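Local coordinates for protein translation initiation factor eIF-2B (Pyrococcus horikoshii, PDB 1VB5) that probably catalyses the exchange of GDP for GTP on initiation factor 2, as a regulatory subunit of archaeal initiation factor 2B, at residues B[107-112]-B[133-138]. Residues are numbered along the deposited sequence; the frame is centred on the assembly and turned at random.
Sequences IDDGDV and KKRFKV
The Lys134 side chain extends beyond CG past the carbonyl oxygen of Ile107, with CD, CE and NZ all close to it. NZ donates to Ile107 O at 2.8 Å, tilted 24° from the carbonyl plane, and also to Ala104 O, so the ammonium gathers carbonyls at the C-terminal end of helix 78-106, where it would also offset the negative end of the helix dipole. An alanine in place of Lys134 would probably leave both carbonyls without this donor and the helix end without its positive charge. Asp109 reaches across with OD1, which accepts the N-H of Arg135 (2.8 Å) on its anti side, nearly straight at 171°. The same oxygen lies 3.6 Å from Arg135 NH1, a long salt bridge of charges only, because OD1 lies well out of the guanidinium plane and no N-H points at it. These segments lead into the two parallel strands of a Rossmann-like beta-alpha-beta unit, 111-115 and 136-141, joined through helix 120-131; a Schellman motif with Lys133 as its C-prime residue ends that helix. A type II turn, Asp108 to Asp111, leads into the first strand, and its Gly110 N donates to Arg135 O at 2.6 Å. Asp111 OD2 accepts Asp108 N from above the carboxylate plane, while OD1 bonds to Ser179 OG. At the end of the turn, Lys137 N donates to Asp111 O at 3.1 Å. With chi1 at 58°, Phe136 CG sits between backbone N and carbonyl carbon; ring atom CD2 meets Ile107 CG2 at 4.1 Å, and both side chains pack on Ala129 of helix 120-131 and on Ile113.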
ATOM      1  N   ILE B 107      -6.601  -2.906  24.778  1.00 24.00           N
ATOM      2  CA  ILE B 107      -5.154  -3.021  24.637  1.00 23.64           C
ATOM      3  C   ILE B 107      -4.526  -3.768  25.819  1.00 26.93           C
ATOM      4  O   ILE B 107      -5.003  -3.670  26.950  1.00 26.24           O
ATOM      5  CB  ILE B 107      -4.520  -1.608  24.491  1.00 21.70           C
ATOM      6  CG1 ILE B 107      -5.025  -0.957  23.199  1.00 25.00           C
ATOM      7  CG2 ILE B 107      -3.003  -1.703  24.473  1.00 27.97           C
ATOM      8  CD1 ILE B 107      -4.593   0.480  22.998  1.00 32.87           C
ATOM      9  N   ASP B 108      -3.465  -4.524  25.546  1.00 28.89           N
ATOM     10  CA  ASP B 108      -2.773  -5.285  26.582  1.00 30.87           C
ATOM     11  C   ASP B 108      -1.276  -4.991  26.600  1.00 36.43           C
ATOM     12  O   ASP B 108      -0.713  -4.518  25.611  1.00 34.59           O
ATOM     13  CB  ASP B 108      -2.964  -6.787  26.361  1.00 36.27           C
ATOM     14  CG  ASP B 108      -4.399  -7.230  26.542  1.00 45.05           C
ATOM     15  OD1 ASP B 108      -4.691  -8.401  26.216  1.00 49.19           O
ATOM     16  OD2 ASP B 108      -5.231  -6.419  27.013  1.00 54.13           O
ATOM     17  N   ASP B 109      -0.640  -5.287  27.732  1.00 35.70           N
ATOM     18  CA  ASP B 109       0.795  -5.087  27.893  1.00 31.50           C
ATOM     19  C   ASP B 109       1.549  -5.941  26.903  1.00 32.82           C
ATOM     20  O   ASP B 109       1.204  -7.103  26.690  1.00 39.10           O
ATOM     21  CB  ASP B 109       1.241  -5.469  29.307  1.00 44.86           C
ATOM     22  CG  ASP B 109       1.139  -4.318  30.277  1.00 46.14           C
ATOM     23  OD1 ASP B 109       1.806  -3.290  30.037  1.00 46.77           O
ATOM     24  OD2 ASP B 109       0.395  -4.440  31.274  1.00 58.17           O
ATOM     25  N   GLY B 110       2.309  -5.213  26.284  1.00 29.92           N
ATOM     26  CA  GLY B 110       3.138  -6.004  25.391  1.00 21.50           C
ATOM     27  C   GLY B 110       2.636  -6.006  23.951  1.00 27.15           C
ATOM     28  O   GLY B 110       3.261  -6.591  23.065  1.00 28.00           O
ATOM     29  N   ASP B 111       1.501  -5.356  23.712  1.00 23.31           N
ATOM     30  CA  ASP B 111       0.926  -5.289  22.368  1.00 24.90           C
ATOM     31  C   ASP B 111       1.790  -4.507  21.384  1.00 24.83           C
ATOM     32  O   ASP B 111       2.549  -3.613  21.761  1.00 25.69           O
ATOM     33  CB  ASP B 111      -0.445  -4.598  22.389  1.00 24.32           C
ATOM     34  CG  ASP B 111      -1.615  -5.570  22.433  1.00 23.37           C
ATOM     35  OD1 ASP B 111      -1.502  -6.708  21.925  1.00 25.70           O
ATOM     36  OD2 ASP B 111      -2.675  -5.170  22.957  1.00 27.25           O
ATOM     37  N   VAL B 112       1.663  -4.864  20.112  1.00 23.31           N
ATOM     38  CA  VAL B 112       2.325  -4.153  19.034  1.00 17.56           C
ATOM     39  C   VAL B 112       1.125  -3.826  18.154  1.00 19.26           C
ATOM     40  O   VAL B 112       0.561  -4.704  17.505  1.00 20.51           O
ATOM     41  CB  VAL B 112       3.322  -5.024  18.264  1.00 19.32           C
ATOM     42  CG1 VAL B 112       3.811  -4.266  17.025  1.00 19.99           C
ATOM     43  CG2 VAL B 112       4.516  -5.366  19.165  1.00 17.52           C
ATOM     44  N   LYS B 133      -0.682   3.286  31.981  1.00 27.87           N
ATOM     45  CA  LYS B 133       0.535   2.503  32.159  1.00 30.82           C
ATOM     46  C   LYS B 133       0.678   1.203  31.374  1.00 30.99           C
ATOM     47  O   LYS B 133       1.445   0.323  31.764  1.00 29.75           O
ATOM     48  CB  LYS B 133       0.754   2.218  33.649  1.00 38.11           C
ATOM     49  CG  LYS B 133       0.919   3.465  34.512  1.00 41.63           C
ATOM     50  CD  LYS B 133       2.053   4.349  34.011  1.00 42.40           C
ATOM     51  CE  LYS B 133       2.395   5.450  35.017  1.00 44.15           C
ATOM     52  NZ  LYS B 133       1.237   6.311  35.360  1.00 35.23           N
ATOM     53  N   LYS B 134      -0.048   1.066  30.273  1.00 33.64           N
ATOM     54  CA  LYS B 134       0.093  -0.138  29.466  1.00 31.75           C
ATOM     55  C   LYS B 134       1.305   0.053  28.559  1.00 29.64           C
ATOM     56  O   LYS B 134       1.500   1.127  28.000  1.00 24.23           O
ATOM     57  CB  LYS B 134      -1.174  -0.389  28.642  1.00 29.72           C
ATOM     58  CG  LYS B 134      -2.301  -0.966  29.482  1.00 26.84           C
ATOM     59  CD  LYS B 134      -3.574  -1.184  28.704  1.00 27.63           C
ATOM     60  CE  LYS B 134      -4.618  -1.870  29.592  1.00 29.80           C
ATOM     61  NZ  LYS B 134      -5.945  -1.988  28.926  1.00 29.45           N
ATOM     62  N   ARG B 135       2.137  -0.976  28.441  1.00 31.32           N
ATOM     63  CA  ARG B 135       3.318  -0.881  27.592  1.00 35.61           C
ATOM     64  C   ARG B 135       3.036  -1.502  26.236  1.00 35.61           C
ATOM     65  O   ARG B 135       2.564  -2.639  26.148  1.00 31.63           O
ATOM     66  CB  ARG B 135       4.523  -1.583  28.234  1.00 44.11           C
ATOM     67  CG  ARG B 135       5.087  -0.877  29.464  1.00 50.05           C
ATOM     68  CD  ARG B 135       4.426  -1.357  30.742  1.00 57.85           C
ATOM     69  NE  ARG B 135       5.267  -2.294  31.492  1.00 63.06           N
ATOM     70  CZ  ARG B 135       5.711  -3.461  31.030  1.00 67.00           C
ATOM     71  NH1 ARG B 135       5.402  -3.860  29.802  1.00 72.81           N
ATOM     72  NH2 ARG B 135       6.462  -4.239  31.801  1.00 61.96           N
ATOM     73  N   PHE B 136       3.334  -0.751  25.179  1.00 30.94           N
ATOM     74  CA  PHE B 136       3.103  -1.227  23.827  1.00 26.49           C
ATOM     75  C   PHE B 136       3.868  -0.382  22.818  1.00 29.62           C
ATOM     76  O   PHE B 136       4.439   0.655  23.165  1.00 30.83           O
ATOM     77  CB  PHE B 136       1.603  -1.183  23.519  1.00 21.27           C
ATOM     78  CG  PHE B 136       0.993   0.185  23.665  1.00 23.01           C
ATOM     79  CD1 PHE B 136       1.054   1.103  22.625  1.00 16.68           C
ATOM     80  CD2 PHE B 136       0.369   0.560  24.854  1.00 23.90           C
ATOM     81  CE1 PHE B 136       0.504   2.376  22.763  1.00 26.46           C
ATOM     82  CE2 PHE B 136      -0.184   1.830  25.003  1.00 21.46           C
ATOM     83  CZ  PHE B 136      -0.118   2.741  23.957  1.00 21.00           C
ATOM     84  N   LYS B 137       3.877  -0.842  21.570  1.00 24.50           N
ATOM     85  CA  LYS B 137       4.548  -0.145  20.483  1.00 26.06           C
ATOM     86  C   LYS B 137       3.537  -0.023  19.354  1.00 22.66           C
ATOM     87  O   LYS B 137       2.613  -0.832  19.249  1.00 24.11           O
ATOM     88  CB  LYS B 137       5.763  -0.942  19.989  1.00 33.21           C
ATOM     89  CG  LYS B 137       6.800  -1.244  21.060  1.00 49.70           C
ATOM     90  CD  LYS B 137       7.899  -2.158  20.525  1.00 55.07           C
ATOM     91  CE  LYS B 137       8.820  -2.635  21.647  1.00 60.58           C
ATOM     92  NZ  LYS B 137       9.860  -3.592  21.158  1.00 60.49           N
ATOM     93  N   VAL B 138       3.716   0.978  18.506  1.00 16.76           N
ATOM     94  CA  VAL B 138       2.804   1.185  17.401  1.00 18.15           C
ATOM     95  C   VAL B 138       3.501   1.160  16.042  1.00 24.38           C
ATOM     96  O   VAL B 138       4.592   1.697  15.876  1.00 21.75           O
ATOM     97  CB  VAL B 138       2.068   2.533  17.539  1.00 16.37           C
ATOM     98  CG1 VAL B 138       1.090   2.717  16.385  1.00 15.40           C
ATOM     99  CG2 VAL B 138       1.341   2.591  18.874  1.00 16.53           C
TER